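Aerobactin synthase IucC (Klebsiella pneumoniae, PDB 6CN7) probably catalyses the ATP-dependent joining of a second N-acetyl-N-hydroxylysine to citryl-N-acetyl-N-hydroxylysine, which completes the siderophore aerobactin. Local coordinates at residues His223-Gln226 with Trp227-Ile231; Pro409-His412 with Leu413-Tyr417. The protein carries 5 engineered substitutions. All coordinates share one frame; numbering follows the deposited sequence.

Contact 1: His223-Gln226 with Trp227-Ile231; sequences HPWQ and WQQKI
Trp225 and Gln229, one helical turn apart, meet ring face to methylene: CG of Gln229 lies 3.7 Å from the centroid of the five-membered ring of Trp225, 21° off its normal, a CH-pi contact. The first torsion of Trp225 sets the indole beside its own carbonyl carbon, leaning along the helix to where Gln229 lies, while the glutamine chain crosses it at about a right angle and its bend at chi2 turns the amide away from the face that CG covers. Tight packing continues one residue along, where CD1 of Ile231 presses on CG of Gln226 at 3.4 Å. These residues belong to the first turns of helix 224-234, packed on strands 165-174 and 244-250 of the large antiparallel sheet. His223 is its N-cap: ND1 accepts the backbone N-H of Trp225 at 3.1 Å, nearly in the imidazole plane, and the ring also meets Phe166 obliquely and Tyr158 edge-to-face. Further on, the helix widens into a pi-type turn, and the carbonyl oxygen of Gln226 takes two backbone donors, Lys230 N at 3.0 Å and Ile231 N at 2.9 Å. The bond from Ile231 is the straighter, 166° at the hydrogen against 145° for Lys230. The amide nitrogen of Gln226 is bonded to Thr279 and the Met348 carbonyl. By contrast, Gln228, Gln229 and Lys230 are partly exposed. The aliphatic part of Lys230 runs beside Trp225, its CG 4.2 Å from CZ3, before the chain leads away. Gln229 NE2 makes a weak bond to Gln228 OE1, and the Gln229 amide also pairs with Gln229 of the second subunit.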
loop_
_atom_site.group_PDB
_atom_site.type_symbol
_atom_site.label_atom_id
_atom_site.label_comp_id
_atom_site.label_asym_id
_atom_site.label_seq_id
_atom_site.Cartn_x
_atom_site.Cartn_y
_atom_site.Cartn_z
ATOM N N HIS A 223 -3.503 -13.562 0.294
ATOM C CA HIS A 223 -4.358 -12.544 0.885
ATOM C C HIS A 223 -4.286 -11.278 0.033
ATOM O O HIS A 223 -3.184 -10.848 -0.332
ATOM C CB HIS A 223 -3.910 -12.253 2.318
ATOM C CG HIS A 223 -4.895 -11.461 3.120
ATOM N ND1 HIS A 223 -5.159 -10.130 2.878
ATOM C CD2 HIS A 223 -5.664 -11.810 4.179
ATOM C CE1 HIS A 223 -6.056 -9.696 3.745
ATOM N NE2 HIS A 223 -6.378 -10.695 4.547
ATOM N N PRO A 224 -5.420 -10.658 -0.313
ATOM C CA PRO A 224 -5.351 -9.489 -1.209
ATOM C C PRO A 224 -4.476 -8.364 -0.675
ATOM O O PRO A 224 -3.800 -7.687 -1.460
ATOM C CB PRO A 224 -6.821 -9.063 -1.346
ATOM C CG PRO A 224 -7.531 -9.709 -0.206
ATOM C CD PRO A 224 -6.802 -10.978 0.076
ATOM N N TRP A 225 -4.468 -8.139 0.640
ATOM C CA TRP A 225 -3.564 -7.141 1.204
ATOM C C TRP A 225 -2.112 -7.532 0.972
ATOM O O TRP A 225 -1.287 -6.693 0.592
ATOM C CB TRP A 225 -3.832 -6.958 2.698
ATOM C CG TRP A 225 -3.057 -5.815 3.290
ATOM C CD1 TRP A 225 -3.489 -4.530 3.455
ATOM C CD2 TRP A 225 -1.713 -5.852 3.783
ATOM N NE1 TRP A 225 -2.500 -3.766 4.020
ATOM C CE2 TRP A 225 -1.397 -4.554 4.232
ATOM C CE3 TRP A 225 -0.744 -6.856 3.887
ATOM C CZ2 TRP A 225 -0.152 -4.233 4.779
ATOM C CZ3 TRP A 225 0.486 -6.536 4.429
ATOM C CH2 TRP A 225 0.770 -5.236 4.869
ATOM N N GLN A 226 -1.783 -8.808 1.192
ATOM C CA GLN A 226 -0.426 -9.281 0.942
ATOM C C GLN A 226 -0.031 -9.067 -0.513
ATOM O O GLN A 226 1.084 -8.617 -0.801
ATOM C CB GLN A 226 -0.319 -10.759 1.321
ATOM C CG GLN A 226 1.090 -11.337 1.252
ATOM C CD GLN A 226 1.965 -10.905 2.411
ATOM O OE1 GLN A 226 1.587 -10.043 3.204
ATOM N NE2 GLN A 226 3.142 -11.512 2.520
ATOM N N TRP A 227 -0.930 -9.386 -1.448
ATOM C CA TRP A 227 -0.637 -9.151 -2.859
ATOM C C TRP A 227 -0.515 -7.663 -3.153
ATOM O O TRP A 227 0.406 -7.232 -3.859
ATOM C CB TRP A 227 -1.722 -9.762 -3.741
ATOM C CG TRP A 227 -1.641 -9.282 -5.158
ATOM C CD1 TRP A 227 -2.473 -8.391 -5.773
ATOM C CD2 TRP A 227 -0.660 -9.651 -6.131
ATOM N NE1 TRP A 227 -2.074 -8.188 -7.073
ATOM C CE2 TRP A 227 -0.963 -8.952 -7.317
ATOM C CE3 TRP A 227 0.443 -10.509 -6.116
ATOM C CZ2 TRP A 227 -0.202 -9.085 -8.476
ATOM C CZ3 TRP A 227 1.197 -10.641 -7.266
ATOM C CH2 TRP A 227 0.871 -9.933 -8.431
ATOM N N GLN A 228 -1.442 -6.868 -2.620
ATOM C CA GLN A 228 -1.487 -5.443 -2.918
ATOM C C GLN A 228 -0.223 -4.737 -2.440
ATOM O O GLN A 228 0.403 -3.979 -3.191
ATOM C CB GLN A 228 -2.732 -4.844 -2.266
ATOM C CG GLN A 228 -3.025 -3.395 -2.593
ATOM C CD GLN A 228 -4.252 -2.895 -1.857
ATOM O OE1 GLN A 228 -4.188 -1.917 -1.114
ATOM N NE2 GLN A 228 -5.378 -3.578 -2.048
ATOM N N GLN A 229 0.179 -4.987 -1.195
ATOM C CA GLN A 229 1.234 -4.210 -0.557
ATOM C C GLN A 229 2.618 -4.833 -0.653
ATOM O O GLN A 229 3.610 -4.097 -0.652
ATOM C CB GLN A 229 0.902 -3.995 0.924
ATOM C CG GLN A 229 -0.394 -3.242 1.163
ATOM C CD GLN A 229 -0.418 -1.897 0.470
ATOM O OE1 GLN A 229 0.558 -1.149 0.506
ATOM N NE2 GLN A 229 -1.535 -1.584 -0.175
ATOM N N LYS A 230 2.725 -6.158 -0.729
ATOM C CA LYS A 230 4.020 -6.823 -0.600
ATOM C C LYS A 230 4.416 -7.585 -1.857
ATOM O O LYS A 230 5.466 -7.294 -2.439
ATOM C CB LYS A 230 3.994 -7.759 0.616
ATOM C CG LYS A 230 3.801 -7.042 1.949
ATOM C CD LYS A 230 4.933 -6.060 2.236
ATOM C CE LYS A 230 4.804 -5.453 3.620
ATOM N NZ LYS A 230 5.856 -4.442 3.910
ATOM N N ILE A 231 3.611 -8.548 -2.301
ATOM C CA ILE A 231 4.068 -9.468 -3.337
ATOM C C ILE A 231 4.103 -8.783 -4.697
ATOM O O ILE A 231 5.060 -8.950 -5.462
ATOM C CB ILE A 231 3.182 -10.725 -3.341
ATOM C CG1 ILE A 231 3.350 -11.468 -2.012
ATOM C CG2 ILE A 231 3.538 -11.643 -4.510
ATOM C CD1 ILE A 231 2.261 -12.449 -1.715
#

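Contact 2: Pro409-His412 with Leu413-Tyr417; sequences PLYH and LLCRY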
loop_
_atom_site.group_PDB
_atom_site.type_symbol
_atom_site.label_atom_id
_atom_site.label_comp_id
_atom_site.label_asym_id
_atom_site.label_seq_id
_atom_site.Cartn_x
_atom_site.Cartn_y
_atom_site.Cartn_z
ATOM N N PRO A 409 -7.644 -30.506 30.886
ATOM C CA PRO A 409 -6.861 -31.059 29.765
ATOM C C PRO A 409 -5.510 -30.389 29.593
ATOM O O PRO A 409 -4.503 -31.072 29.367
ATOM C CB PRO A 409 -7.766 -30.822 28.546
ATOM C CG PRO A 409 -9.114 -30.561 29.095
ATOM C CD PRO A 409 -8.936 -29.961 30.441
ATOM N N LEU A 410 -5.459 -29.061 29.700
ATOM C CA LEU A 410 -4.203 -28.349 29.488
ATOM C C LEU A 410 -3.201 -28.654 30.594
ATOM O O LEU A 410 -2.009 -28.844 30.323
ATOM C CB LEU A 410 -4.466 -26.846 29.402
ATOM C CG LEU A 410 -5.310 -26.390 28.208
ATOM C CD1 LEU A 410 -5.648 -24.916 28.332
ATOM C CD2 LEU A 410 -4.587 -26.661 26.897
ATOM N N TYR A 411 -3.659 -28.707 31.845
ATOM C CA TYR A 411 -2.748 -29.000 32.946
ATOM C C TYR A 411 -2.299 -30.454 32.912
ATOM O O TYR A 411 -1.137 -30.757 33.210
ATOM C CB TYR A 411 -3.423 -28.673 34.275
ATOM C CG TYR A 411 -2.501 -28.736 35.470
ATOM C CD1 TYR A 411 -1.354 -27.956 35.527
ATOM C CD2 TYR A 411 -2.787 -29.558 36.549
ATOM C CE1 TYR A 411 -0.508 -28.004 36.618
ATOM C CE2 TYR A 411 -1.949 -29.613 37.647
ATOM C CZ TYR A 411 -0.813 -28.832 37.676
ATOM O OH TYR A 411 0.025 -28.885 38.766
ATOM N N HIS A 412 -3.204 -31.365 32.547
ATOM C CA HIS A 412 -2.841 -32.774 32.431
ATOM C C HIS A 412 -1.835 -32.987 31.308
ATOM O O HIS A 412 -0.839 -33.700 31.478
ATOM C CB HIS A 412 -4.097 -33.616 32.200
ATOM C CG HIS A 412 -3.822 -35.070 31.977
ATOM N ND1 HIS A 412 -3.340 -35.899 32.965
ATOM C CD2 HIS A 412 -3.969 -35.845 30.876
ATOM C CE1 HIS A 412 -3.199 -37.120 32.486
ATOM N NE2 HIS A 412 -3.573 -37.115 31.220
ATOM N N LEU A 413 -2.083 -32.381 30.144
ATOM C CA LEU A 413 -1.122 -32.460 29.050
ATOM C C LEU A 413 0.268 -32.038 29.511
ATOM O O LEU A 413 1.270 -32.674 29.161
ATOM C CB LEU A 413 -1.591 -31.585 27.884
ATOM C CG LEU A 413 -0.727 -31.588 26.619
ATOM C CD1 LEU A 413 -0.651 -32.979 26.010
ATOM C CD2 LEU A 413 -1.270 -30.594 25.605
ATOM N N LEU A 414 0.346 -30.976 30.317
ATOM C CA LEU A 414 1.639 -30.476 30.775
ATOM C C LEU A 414 2.300 -31.446 31.749
ATOM O O LEU A 414 3.466 -31.822 31.571
ATOM C CB LEU A 414 1.465 -29.102 31.424
ATOM C CG LEU A 414 2.686 -28.537 32.160
ATOM C CD1 LEU A 414 3.862 -28.377 31.210
ATOM C CD2 LEU A 414 2.349 -27.214 32.827
ATOM N N CYS A 415 1.575 -31.857 32.791
ATOM C CA CYS A 415 2.200 -32.626 33.864
ATOM C C CYS A 415 2.555 -34.040 33.429
ATOM O O CYS A 415 3.528 -34.611 33.937
ATOM C CB CYS A 415 1.279 -32.665 35.079
ATOM S SG CYS A 415 0.937 -31.037 35.764
ATOM N N ARG A 416 1.791 -34.623 32.507
ATOM C CA ARG A 416 2.040 -35.993 32.071
ATOM C C ARG A 416 3.007 -36.063 30.897
ATOM O O ARG A 416 3.884 -36.932 30.872
ATOM C CB ARG A 416 0.720 -36.668 31.695
ATOM C CG ARG A 416 0.860 -38.055 31.045
ATOM C CD ARG A 416 0.353 -39.143 31.962
ATOM N NE ARG A 416 0.354 -40.461 31.325
ATOM C CZ ARG A 416 -0.731 -41.117 30.926
ATOM N NH1 ARG A 416 -1.944 -40.602 31.094
ATOM N NH2 ARG A 416 -0.606 -42.312 30.361
ATOM N N TYR A 417 2.868 -35.163 29.926
ATOM C CA TYR A 417 3.645 -35.223 28.698
ATOM C C TYR A 417 4.663 -34.097 28.574
ATOM O O TYR A 417 5.375 -34.034 27.568
ATOM C CB TYR A 417 2.703 -35.203 27.490
ATOM C CG TYR A 417 1.686 -36.321 27.502
ATOM C CD1 TYR A 417 2.052 -37.617 27.170
ATOM C CD2 TYR A 417 0.364 -36.081 27.847
ATOM C CE1 TYR A 417 1.132 -38.646 27.183
ATOM C CE2 TYR A 417 -0.567 -37.102 27.858
ATOM C CZ TYR A 417 -0.175 -38.382 27.527
ATOM O OH TYR A 417 -1.094 -39.404 27.539
#
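A Cys sulfur-aromatic contact and a histidine-arginine pair converging on one aspartate mark the C-terminal end of helix 395-417, within the FhuF-like part of the chain. SG of Cys415 sits over one face of the Tyr411 ring, 3.5 Å from its centroid and 18° off the normal, displaced toward the phenol end so that CZ is its nearest ring atom at 3.4 Å. Tyr411 has CG anti to the backbone nitrogen whereas Cys415 turns SG beside its own nitrogen (chi1 -61°), and these different first torsions bring sulfur and ring together one turn apart. The phenol hydroxyl reaches the carbonyl of Phe533. A quarter turn round the helix, His412 and Arg416 run side by side, pointing the same way. CB of Arg416 lies over one face of the imidazole, while NH1 comes to 3.9 Å from His412 NE2, with the ring and guanidinium planes 66° apart. This approach is consistent with Asp311 drawing both groups together: its OD2 is salt-bridged to Arg416 NH1 and hydrogen-bonded to both His412 NE2 and Tyr417 OH. That hydroxyl of Tyr417 also lies over one face of the guanidinium, and the Tyr417 ring receives CG of Arg416 at 3.5 Å over the centre of one of its own faces. Backbone bonds at 3.0 Å, from Cys415 N to Tyr411 O and from Arg416 N to His412 O, keep both pairs in step. With ND1 bonded to Tyr519 and NE2 to Asp311, the imidazole is fixed in rotation, and the shared carboxylate probably offsets the positive charge of the arginine beside it.

Both contacts are mostly buried, one-turn packing within a single helix, but they occupy opposite sides of the chain's centre, with their centres about 40 Å apart and no touch between them. Contact 1 opens helix 224-234 against the large antiparallel sheet and reaches the subunit interface; contact 2 closes helix 395-417 among helices 291-310 and 312-317 and strand 419-421, untouched by the second chain. Their chemistry follows these places. At residues 223-231 neutral amides and indoles prevail, with capping, a widened turn and glutamines facing the second subunit. At residues 409-417 a sulfur-aromatic pair accompanies a charged network centred on an aspartate of the same chain.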